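Local coordinates for probable ribosomal RNA small subunit methyltransferase (Thermus thermophilus, PDB 3DMH), which probably transfers a methyl group from S-adenosylmethionine to the exocyclic N2 of a guanine in 16S ribosomal RNA of the small ribosomal subunit, at residues Q224-P229 with V367-K372; V237-A242 with A246-L251; D288-L293 with A327-P332; L349-E352 with A356-T359. One frame throughout, in Å; residues are numbered along the deposited sequence.

All four contacts belong to the C-terminal Rossmann-like methyltransferase unit, whose seven-stranded mixed sheet contains strands 236-240, 358-362 and 366-371. Along the chain, contacts 2, 3 and 4 follow one another, and all fall between the two segments of contact 1. Contacts 2 and 3 lie about 14 Å apart between centres and both touch the cofactor, one at its amino acid end and the other at its adenine. Contacts 1 and 4, about 13 Å apart between centres, meet through the neighbouring strands 366-371 and 358-362 toward the edge of the sheet formed by strand 358-362, away from the annotated sites. The cofactor-binding loops and the packing at this sheet edge thus share one framework.

Contact 1. Residues Q224-P229 with V367-K372; sequences QERLGP and VLFAEK
The last turn of helix 214-227 faces strand 366-371 with a wide backbone gap, the CA atoms of R226 and F369 being 9.8 Å apart, so long side chains have to bridge it. In the Rossmann-like methyltransferase fold this strand is the antiparallel one that lies between strands 334-340 and 358-362, and the helix end reaches over its surface. The bridge is a cation-pi interaction: CZ of R226 stands 4.0 Å from the centroid of the F369 ring, 29° off the ring normal. The guanidinium is not quite flat on the ring, for the two planes are inclined by 33°, and it sits toward the rim rather than over the middle. On one side of the group NE lies 3.6 Å from CZ of F369. R226 extends from its helix and then bends at chi2 (95°), which carries the charged end over the aromatic face. NH1 also bonds to OE1 of Q358, which probably helps to set how the guanidinium is turned, while the F369 ring also meets F337 edge-to-face. A serine in place of F369 would probably leave the guanidinium without its aromatic platform and open a gap between the helix end and the sheet. G228, the first residue past the helix, has a positive phi at which a CB would be jammed against the preceding carbonyl O; its N still bonds to O of Q224 at 2.8 Å. Of the guanidinium nitrogens NH2 comes closest to the ring, 3.4 Å from CE2 of F369, with OE1 of the oppositely charged E371 4.9 Å from NH2.

Contact 2. Residues V237-A242 with A246-L251; sequences VLDLGA and ALTLPL. With SAM (S-adenosylmethionine), chain D.
D239 reaches from its strand toward L247 and T248 of segment 246-251. Its CB lies 4.2 Å from OG1 of T248, and CG, held anti to the backbone N (chi1 -178°), directs the carboxylate into the gap between the two segments. At the tip the oxygens part company. OD1 runs beside the L247 side chain, 3.9 Å from its CD1. OD2 accepts a short hydrogen bond of 2.6 Å from OG1 of T248, which approaches on the anti side, 25° out of the carboxylate plane; the same oxygen lies 3.5 Å from CB of L247. This is the first beta-alpha-beta unit of the Rossmann-like methyltransferase fold, in which strand 236-240 leads through a glycine-containing loop into helix 248-253 and on to strand 257-262, and the loop holds the amino acid end of the cofactor. A water extends the grip: it donates to OD2 of D239 and to O of A242, and accepts from N of L247 and from the amino group of S-adenosylmethionine. That amino group also donates to O of G241 at 2.8 Å. Farther from the cofactor, CG1 of V237 meets CD1 of L251 at 3.9 Å.

Contact 3. Residues D288-L293 with A327-P332; sequences DVDEAL and AARLRP. With SAM (S-adenosylmethionine), chain D.
One face of the R329 guanidinium is covered by CB of L293, 3.6 Å above its plane, while D290 lies at the edge of the group. The D290 carboxylate stands nearly upright to it, the planes 85° apart, in the loop that follows strand 283-286 of the Rossmann-like sheet and carries the adenine-binding residues. The salt bridge is side-on but converges on a single oxygen: OD2 of D290 accepts from NE of R329 at 2.9 Å through its anti lone pair, and from NH2 at 3.0 Å from above the carboxylate plane. Both donors point to it within the guanidinium plane. The bend of R329 at chi2 (-83°) swings the group from the end of helix 317-329 to the loop, and NH1 is taken by the backbone oxygens of T294 and A297. H9 bonds to the other oxygen of D290, so the carboxylate is held from two directions. A methionine at R329 would probably leave OD2 of D290 without either of its donors, and the loop carbonyls without theirs, in a buried setting. The loop so held is folded into two overlapping beta turns, type II' from D288 to E291 and type I from D290 to L293, and its first residues read the base: OD1 of D288 accepts from N6 of S-adenosylmethionine at 2.9 Å, and N of V289 donates to its N1 at 2.9 Å.

Contact 4. Residues L349-E352 with A356-T359; sequences LLEE and AFQT
F357 holds its CG between the backbone N and the carbonyl carbon (chi1 73°), and E351 runs out with CG anti to its backbone N before bending at chi2 (144°); together these torsions bring the carboxylate to the edge of the aromatic ring. OE1 of E351 lies near the ring plane, 3.3 Å from CE2 and 3.6 Å from CD2 of F357. The carboxylate is tilted 39° against the ring, and OE1 does the touching. Such an approach puts a negative oxygen against the hydrogen-bearing rim of the phenyl group, where the ring's own charge distribution probably favours it. A water ties the two residues further: it donates to OE1 of E351 at 3.2 Å and accepts from N of F357 at 3.1 Å, so the same carboxylate oxygen serves both the ring edge and the bridge. On the more buried side L350 crosses F357 at about a right angle. Its CB lies 4.0 Å from CB of F357, and CD2 of L350 also nears that CB, at 4.1 Å. L350 is packed in turn against L368 and A370 of strand 366-371 and V323 of helix 317-329, which places F357 at the margin of an apolar layer. The backbones come together at E351 and A356, whose CA atoms are 4.7 Å apart as the chain leaves the helix. The arrangement is a tight helix-to-strand connection, in which helix 346-354 passes into strand 358-362, the outermost strand of the antiparallel pair at the edge of the Rossmann-like methyltransferase sheet.

Contact 1. Residues Q224-P229 with V367-K372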
# COMPACT_ATOMS: atom_id res chain seq x y z
N GLN A 224 -0.87 14.25 -22.71
CA GLN A 224 -1.79 14.91 -23.62
C GLN A 224 -1.06 15.70 -24.72
O GLN A 224 -1.52 15.74 -25.86
CB GLN A 224 -2.79 15.81 -22.90
CG GLN A 224 -3.77 16.50 -23.87
CD GLN A 224 -5.05 17.01 -23.24
OE1 GLN A 224 -5.23 18.21 -23.07
NE2 GLN A 224 -5.95 16.09 -22.91
N GLU A 225 0.07 16.30 -24.38
CA GLU A 225 0.85 17.05 -25.37
C GLU A 225 1.44 16.12 -26.43
O GLU A 225 1.46 16.45 -27.62
CB GLU A 225 1.97 17.86 -24.71
CG GLU A 225 1.48 19.07 -23.92
CD GLU A 225 2.56 19.74 -23.10
OE1 GLU A 225 3.72 19.25 -23.09
OE2 GLU A 225 2.26 20.78 -22.47
N ARG A 226 1.89 14.95 -25.98
CA ARG A 226 2.51 13.96 -26.85
C ARG A 226 1.49 13.26 -27.75
O ARG A 226 1.71 13.13 -28.96
CB ARG A 226 3.28 12.94 -25.99
CG ARG A 226 3.86 11.75 -26.73
CD ARG A 226 5.30 11.98 -27.12
NE ARG A 226 5.78 10.96 -28.04
CZ ARG A 226 7.02 10.89 -28.51
NH1 ARG A 226 7.93 11.79 -28.14
NH2 ARG A 226 7.36 9.93 -29.36
N LEU A 227 0.38 12.82 -27.16
CA LEU A 227 -0.60 11.98 -27.87
C LEU A 227 -1.82 12.74 -28.41
O LEU A 227 -2.55 12.22 -29.25
CB LEU A 227 -1.08 10.82 -26.98
CG LEU A 227 -0.04 9.93 -26.29
CD1 LEU A 227 -0.73 8.81 -25.53
CD2 LEU A 227 0.98 9.35 -27.25
N GLY A 228 -2.05 13.95 -27.90
CA GLY A 228 -3.24 14.73 -28.27
C GLY A 228 -4.43 14.34 -27.40
O GLY A 228 -4.44 13.27 -26.80
N PRO A 229 -5.45 15.23 -27.32
CA PRO A 229 -6.67 14.99 -26.53
C PRO A 229 -7.39 13.69 -26.86
O PRO A 229 -8.03 13.10 -25.99
CB PRO A 229 -7.56 16.19 -26.89
CG PRO A 229 -6.95 16.79 -28.12
CD PRO A 229 -5.49 16.54 -27.98
N VAL A 367 9.40 13.69 -16.41
CA VAL A 367 8.57 12.72 -17.11
C VAL A 367 9.42 12.07 -18.18
O VAL A 367 9.93 12.73 -19.10
CB VAL A 367 7.31 13.36 -17.73
CG1 VAL A 367 6.47 12.30 -18.43
CG2 VAL A 367 6.49 14.09 -16.66
N LEU A 368 9.60 10.76 -18.02
CA LEU A 368 10.31 9.96 -19.01
C LEU A 368 9.32 9.20 -19.88
O LEU A 368 8.20 8.88 -19.44
CB LEU A 368 11.29 9.00 -18.32
CG LEU A 368 12.36 9.66 -17.45
CD1 LEU A 368 13.24 8.60 -16.80
CD2 LEU A 368 13.22 10.65 -18.22
N PHE A 369 9.75 8.91 -21.10
CA PHE A 369 8.92 8.27 -22.10
C PHE A 369 9.72 7.19 -22.81
O PHE A 369 10.92 7.34 -23.02
CB PHE A 369 8.45 9.33 -23.12
CG PHE A 369 7.77 8.77 -24.35
CD1 PHE A 369 6.39 8.58 -24.38
CD2 PHE A 369 8.51 8.47 -25.50
CE1 PHE A 369 5.76 8.06 -25.52
CE2 PHE A 369 7.89 7.96 -26.65
CZ PHE A 369 6.51 7.76 -26.66
N ALA A 370 9.05 6.09 -23.15
CA ALA A 370 9.66 5.07 -24.00
C ALA A 370 8.61 4.42 -24.88
O ALA A 370 7.42 4.36 -24.53
CB ALA A 370 10.36 4.03 -23.15
N GLU A 371 9.06 3.93 -26.03
CA GLU A 371 8.18 3.24 -26.96
C GLU A 371 8.66 1.80 -27.12
O GLU A 371 9.86 1.55 -27.29
CB GLU A 371 8.17 3.94 -28.33
CG GLU A 371 7.19 3.32 -29.32
CD GLU A 371 7.20 3.98 -30.69
OE1 GLU A 371 7.30 5.22 -30.75
OE2 GLU A 371 7.09 3.25 -31.70
N LYS A 372 7.72 0.86 -27.06
CA LYS A 372 8.01 -0.55 -27.28
C LYS A 372 8.36 -0.80 -28.75
O LYS A 372 7.57 -0.49 -29.64
CB LYS A 372 6.82 -1.42 -26.87
CG LYS A 372 7.04 -2.93 -26.99
CD LYS A 372 7.90 -3.49 -25.87
CE LYS A 372 7.97 -5.01 -25.97
NZ LYS A 372 8.82 -5.61 -24.90

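Contact 2. Residues V237-A242 with A246-L251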
# COMPACT_ATOMS: atom_id res chain seq x y z
N VAL A 237 -5.13 0.91 -21.40
CA VAL A 237 -4.15 1.58 -20.54
C VAL A 237 -4.00 0.78 -19.26
O VAL A 237 -4.99 0.32 -18.69
CB VAL A 237 -4.64 3.01 -20.17
CG1 VAL A 237 -3.73 3.65 -19.12
CG2 VAL A 237 -4.71 3.89 -21.42
N LEU A 238 -2.75 0.58 -18.83
CA LEU A 238 -2.46 0.04 -17.50
C LEU A 238 -1.86 1.16 -16.67
O LEU A 238 -0.90 1.79 -17.12
CB LEU A 238 -1.45 -1.10 -17.59
CG LEU A 238 -1.05 -1.77 -16.27
CD1 LEU A 238 -2.24 -2.48 -15.63
CD2 LEU A 238 0.03 -2.80 -16.58
N ASP A 239 -2.44 1.38 -15.48
CA ASP A 239 -1.94 2.39 -14.54
C ASP A 239 -1.27 1.61 -13.41
O ASP A 239 -1.96 0.95 -12.61
CB ASP A 239 -3.11 3.24 -14.02
CG ASP A 239 -2.68 4.35 -13.06
OD1 ASP A 239 -1.51 4.41 -12.65
OD2 ASP A 239 -3.58 5.13 -12.69
N LEU A 240 0.08 1.64 -13.38
CA LEU A 240 0.83 0.89 -12.37
C LEU A 240 0.90 1.69 -11.08
O LEU A 240 1.58 2.74 -11.00
CB LEU A 240 2.26 0.59 -12.87
CG LEU A 240 2.41 -0.40 -14.02
CD1 LEU A 240 3.79 -0.34 -14.62
CD2 LEU A 240 2.11 -1.82 -13.54
N GLY A 241 0.23 1.19 -10.04
CA GLY A 241 0.18 1.88 -8.77
C GLY A 241 -0.87 2.96 -8.84
O GLY A 241 -0.57 4.14 -8.68
N ALA A 242 -2.11 2.56 -9.08
CA ALA A 242 -3.16 3.53 -9.47
C ALA A 242 -3.60 4.47 -8.34
O ALA A 242 -4.16 5.56 -8.62
CB ALA A 242 -4.40 2.80 -10.09
N ALA A 246 -5.64 9.44 -9.55
CA ALA A 246 -5.22 10.72 -10.16
C ALA A 246 -4.93 10.59 -11.66
O ALA A 246 -5.26 11.49 -12.44
CB ALA A 246 -4.03 11.33 -9.43
N LEU A 247 -4.33 9.47 -12.08
CA LEU A 247 -4.13 9.19 -13.52
C LEU A 247 -5.31 8.42 -14.12
O LEU A 247 -5.70 8.66 -15.27
CB LEU A 247 -2.84 8.39 -13.75
CG LEU A 247 -1.55 8.99 -13.17
CD1 LEU A 247 -0.35 8.10 -13.44
CD2 LEU A 247 -1.29 10.40 -13.71
N THR A 248 -5.85 7.50 -13.33
CA THR A 248 -6.89 6.58 -13.79
C THR A 248 -8.16 7.29 -14.25
O THR A 248 -8.69 6.99 -15.31
CB THR A 248 -7.28 5.60 -12.67
OG1 THR A 248 -6.11 5.20 -11.92
CG2 THR A 248 -8.06 4.40 -13.24
N LEU A 249 -8.65 8.21 -13.43
CA LEU A 249 -9.93 8.87 -13.73
C LEU A 249 -9.85 9.72 -15.00
O LEU A 249 -10.68 9.55 -15.90
CB LEU A 249 -10.48 9.67 -12.53
CG LEU A 249 -11.46 8.91 -11.62
CD1 LEU A 249 -10.79 7.78 -10.85
CD2 LEU A 249 -12.15 9.87 -10.66
N PRO A 250 -8.85 10.63 -15.10
CA PRO A 250 -8.71 11.41 -16.34
C PRO A 250 -8.54 10.54 -17.57
O PRO A 250 -9.18 10.81 -18.58
CB PRO A 250 -7.45 12.24 -16.09
CG PRO A 250 -7.41 12.40 -14.62
CD PRO A 250 -7.85 11.06 -14.09
N LEU A 251 -7.71 9.49 -17.50
CA LEU A 251 -7.55 8.63 -18.67
C LEU A 251 -8.84 7.91 -19.06
O LEU A 251 -9.12 7.74 -20.26
CB LEU A 251 -6.38 7.66 -18.49
CG LEU A 251 -5.00 8.36 -18.45
CD1 LEU A 251 -3.95 7.38 -17.95
CD2 LEU A 251 -4.60 8.95 -19.81
N SAM D . -1.08 6.80 -9.40
CA SAM D . -1.42 7.51 -8.12
C SAM D . -1.18 9.00 -8.31
O SAM D . -0.55 9.32 -9.32
OXT SAM D . -1.58 9.80 -7.45
CB SAM D . -0.54 7.02 -6.96
CG SAM D . 0.97 7.20 -7.15
SD SAM D . 1.88 6.70 -5.65
CE SAM D . 3.44 7.60 -5.86
C5' SAM D . 2.45 5.00 -5.98
C4' SAM D . 1.34 3.97 -5.79
O4' SAM D . 1.98 2.71 -5.98
C3' SAM D . 0.68 3.98 -4.41
O3' SAM D . -0.73 4.11 -4.51
C2' SAM D . 1.11 2.63 -3.81
O2' SAM D . 0.21 2.06 -2.89
C1' SAM D . 1.30 1.83 -5.10
N9 SAM D . 2.08 0.63 -4.88
C8 SAM D . 3.11 0.41 -3.97
N7 SAM D . 3.57 -0.86 -4.13
C5 SAM D . 2.83 -1.44 -5.13
C6 SAM D . 2.82 -2.73 -5.70
N6 SAM D . 3.65 -3.69 -5.26
N1 SAM D . 1.92 -2.97 -6.71
C2 SAM D . 1.04 -2.01 -7.15
N3 SAM D . 0.99 -0.75 -6.57
C4 SAM D . 1.89 -0.50 -5.59
O HOH W 1 -3.61 6.88 -10.84

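Contact 3. Residues D288-L293 with A327-P332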
# COMPACT_ATOMS: atom_id res chain seq x y z
N ASP A 288 -0.41 -7.06 -6.64
CA ASP A 288 1.01 -6.77 -6.43
C ASP A 288 1.61 -6.63 -7.83
O ASP A 288 1.78 -7.63 -8.53
CB ASP A 288 1.66 -7.94 -5.67
CG ASP A 288 3.16 -7.75 -5.44
OD1 ASP A 288 3.65 -6.61 -5.63
OD2 ASP A 288 3.82 -8.73 -5.04
N VAL A 289 1.85 -5.39 -8.24
CA VAL A 289 2.27 -5.07 -9.62
C VAL A 289 1.26 -5.75 -10.57
O VAL A 289 0.05 -5.49 -10.45
CB VAL A 289 3.78 -5.38 -9.92
CG1 VAL A 289 4.23 -4.64 -11.17
CG2 VAL A 289 4.66 -4.88 -8.77
N ASP A 290 1.70 -6.60 -11.49
CA ASP A 290 0.78 -7.21 -12.44
C ASP A 290 0.31 -8.60 -12.05
O ASP A 290 -0.20 -9.35 -12.90
CB ASP A 290 1.40 -7.26 -13.84
CG ASP A 290 2.69 -8.07 -13.89
OD1 ASP A 290 3.35 -8.26 -12.83
OD2 ASP A 290 3.07 -8.51 -14.99
N GLU A 291 0.44 -8.95 -10.78
CA GLU A 291 0.08 -10.29 -10.30
C GLU A 291 -1.35 -10.69 -10.66
O GLU A 291 -1.61 -11.86 -10.97
CB GLU A 291 0.30 -10.34 -8.79
CG GLU A 291 -0.25 -11.52 -8.06
CD GLU A 291 -1.42 -11.18 -7.20
OE1 GLU A 291 -1.66 -9.98 -6.90
OE2 GLU A 291 -2.11 -12.14 -6.81
N ALA A 292 -2.25 -9.71 -10.64
CA ALA A 292 -3.68 -9.99 -10.88
C ALA A 292 -4.02 -10.20 -12.36
O ALA A 292 -5.12 -10.67 -12.67
CB ALA A 292 -4.54 -8.86 -10.34
N LEU A 293 -3.11 -9.85 -13.26
CA LEU A 293 -3.40 -9.92 -14.70
C LEU A 293 -3.18 -11.32 -15.22
O LEU A 293 -2.44 -12.12 -14.63
CB LEU A 293 -2.54 -8.94 -15.50
CG LEU A 293 -2.53 -7.47 -15.07
CD1 LEU A 293 -1.66 -6.65 -15.99
CD2 LEU A 293 -3.92 -6.84 -14.95
N ALA A 327 7.60 -2.70 -19.82
CA ALA A 327 8.23 -3.17 -21.05
C ALA A 327 7.60 -4.48 -21.54
O ALA A 327 7.36 -4.66 -22.75
CB ALA A 327 9.72 -3.35 -20.84
N ALA A 328 7.34 -5.38 -20.60
CA ALA A 328 6.82 -6.70 -20.91
C ALA A 328 5.35 -6.71 -21.29
O ALA A 328 4.90 -7.59 -22.05
CB ALA A 328 7.08 -7.66 -19.73
N ARG A 329 4.59 -5.73 -20.81
CA ARG A 329 3.14 -5.72 -20.97
C ARG A 329 2.70 -4.86 -22.15
O ARG A 329 1.52 -4.87 -22.50
CB ARG A 329 2.45 -5.21 -19.70
CG ARG A 329 2.54 -6.12 -18.47
CD ARG A 329 1.47 -7.18 -18.55
NE ARG A 329 1.51 -8.14 -17.45
CZ ARG A 329 0.84 -9.29 -17.45
NH1 ARG A 329 0.07 -9.64 -18.49
NH2 ARG A 329 0.94 -10.10 -16.41
N LEU A 330 3.62 -4.09 -22.74
CA LEU A 330 3.28 -3.25 -23.90
C LEU A 330 3.30 -4.03 -25.21
O LEU A 330 4.24 -4.81 -25.46
CB LEU A 330 4.22 -2.05 -24.03
CG LEU A 330 3.88 -0.85 -23.14
CD1 LEU A 330 5.04 0.17 -23.08
CD2 LEU A 330 2.59 -0.18 -23.60
N ARG A 331 2.28 -3.81 -26.03
CA ARG A 331 2.27 -4.32 -27.40
C ARG A 331 3.27 -3.53 -28.24
O ARG A 331 3.59 -2.39 -27.92
CB ARG A 331 0.87 -4.22 -28.02
CG ARG A 331 -0.04 -5.36 -27.59
CD ARG A 331 -1.36 -5.35 -28.34
NE ARG A 331 -2.23 -4.31 -27.82
CZ ARG A 331 -3.26 -4.52 -27.00
NH1 ARG A 331 -3.60 -5.74 -26.60
NH2 ARG A 331 -3.96 -3.48 -26.58
N PRO A 332 3.79 -4.13 -29.33
CA PRO A 332 4.64 -3.34 -30.21
C PRO A 332 3.96 -2.03 -30.61
O PRO A 332 2.77 -2.02 -30.93
CB PRO A 332 4.81 -4.23 -31.44
CG PRO A 332 4.63 -5.61 -30.93
CD PRO A 332 3.64 -5.53 -29.80
N SAM D . -1.08 6.80 -9.40
CA SAM D . -1.42 7.51 -8.12
C SAM D . -1.18 9.00 -8.31
O SAM D . -0.55 9.32 -9.32
OXT SAM D . -1.58 9.80 -7.45
CB SAM D . -0.54 7.02 -6.96
CG SAM D . 0.97 7.20 -7.15
SD SAM D . 1.88 6.70 -5.65
CE SAM D . 3.44 7.60 -5.86
C5' SAM D . 2.45 5.00 -5.98
C4' SAM D . 1.34 3.97 -5.79
O4' SAM D . 1.98 2.71 -5.98
C3' SAM D . 0.68 3.98 -4.41
O3' SAM D . -0.73 4.11 -4.51
C2' SAM D . 1.11 2.63 -3.81
O2' SAM D . 0.21 2.06 -2.89
C1' SAM D . 1.30 1.83 -5.10
N9 SAM D . 2.08 0.63 -4.88
C8 SAM D . 3.11 0.41 -3.97
N7 SAM D . 3.57 -0.86 -4.13
C5 SAM D . 2.83 -1.44 -5.13
C6 SAM D . 2.82 -2.73 -5.70
N6 SAM D . 3.65 -3.69 -5.26
N1 SAM D . 1.92 -2.97 -6.71
C2 SAM D . 1.04 -2.01 -7.15
N3 SAM D . 0.99 -0.75 -6.57
C4 SAM D . 1.89 -0.50 -5.59

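Contact 4. Residues L349-E352 with A356-T359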
# COMPACT_ATOMS: atom_id res chain seq x y z
N LEU A 349 17.55 2.27 -16.54
CA LEU A 349 16.55 1.20 -16.53
C LEU A 349 15.70 1.19 -17.79
O LEU A 349 15.44 0.12 -18.37
CB LEU A 349 15.61 1.31 -15.31
CG LEU A 349 16.17 1.30 -13.88
CD1 LEU A 349 15.01 1.34 -12.88
CD2 LEU A 349 17.05 0.09 -13.62
N LEU A 350 15.26 2.37 -18.23
CA LEU A 350 14.46 2.46 -19.45
C LEU A 350 15.28 2.11 -20.69
O LEU A 350 14.78 1.45 -21.59
CB LEU A 350 13.78 3.84 -19.57
CG LEU A 350 12.41 3.96 -18.88
CD1 LEU A 350 12.52 4.11 -17.36
CD2 LEU A 350 11.65 5.17 -19.46
N GLU A 351 16.54 2.55 -20.71
CA GLU A 351 17.45 2.21 -21.80
C GLU A 351 17.65 0.70 -21.91
O GLU A 351 17.63 0.14 -23.01
CB GLU A 351 18.79 2.91 -21.58
CG GLU A 351 19.55 3.16 -22.84
CD GLU A 351 20.28 4.47 -22.78
OE1 GLU A 351 19.72 5.48 -23.26
OE2 GLU A 351 21.41 4.50 -22.23
N GLU A 352 17.83 0.04 -20.77
CA GLU A 352 18.03 -1.41 -20.75
C GLU A 352 16.78 -2.16 -21.22
O GLU A 352 16.88 -3.14 -21.96
CB GLU A 352 18.44 -1.87 -19.35
CG GLU A 352 18.70 -3.37 -19.24
CD GLU A 352 18.49 -3.90 -17.84
OE1 GLU A 352 18.08 -3.13 -16.94
OE2 GLU A 352 18.71 -5.11 -17.64
N ALA A 356 15.77 2.67 -25.68
CA ALA A 356 15.87 4.12 -25.79
C ALA A 356 14.81 4.77 -24.91
O ALA A 356 13.86 4.10 -24.49
CB ALA A 356 15.69 4.57 -27.24
N PHE A 357 14.96 6.06 -24.64
CA PHE A 357 13.96 6.82 -23.89
C PHE A 357 14.05 8.30 -24.26
O PHE A 357 15.04 8.74 -24.86
CB PHE A 357 14.16 6.64 -22.37
CG PHE A 357 15.36 7.36 -21.84
CD1 PHE A 357 15.24 8.64 -21.28
CD2 PHE A 357 16.62 6.78 -21.93
CE1 PHE A 357 16.36 9.32 -20.82
CE2 PHE A 357 17.75 7.46 -21.47
CZ PHE A 357 17.62 8.74 -20.91
N GLN A 358 13.02 9.06 -23.91
CA GLN A 358 13.02 10.50 -24.07
C GLN A 358 12.62 11.15 -22.75
O GLN A 358 11.95 10.52 -21.92
CB GLN A 358 12.05 10.92 -25.18
CG GLN A 358 12.35 10.26 -26.53
CD GLN A 358 11.40 10.71 -27.62
OE1 GLN A 358 11.16 11.90 -27.80
NE2 GLN A 358 10.85 9.74 -28.36
N THR A 359 13.07 12.38 -22.55
CA THR A 359 12.70 13.18 -21.39
C THR A 359 11.75 14.26 -21.85
O THR A 359 12.16 15.20 -22.55
CB THR A 359 13.93 13.81 -20.70
OG1 THR A 359 14.88 12.78 -20.40
CG2 THR A 359 13.53 14.54 -19.43
O HOH W 2 17.81 6.89 -25.45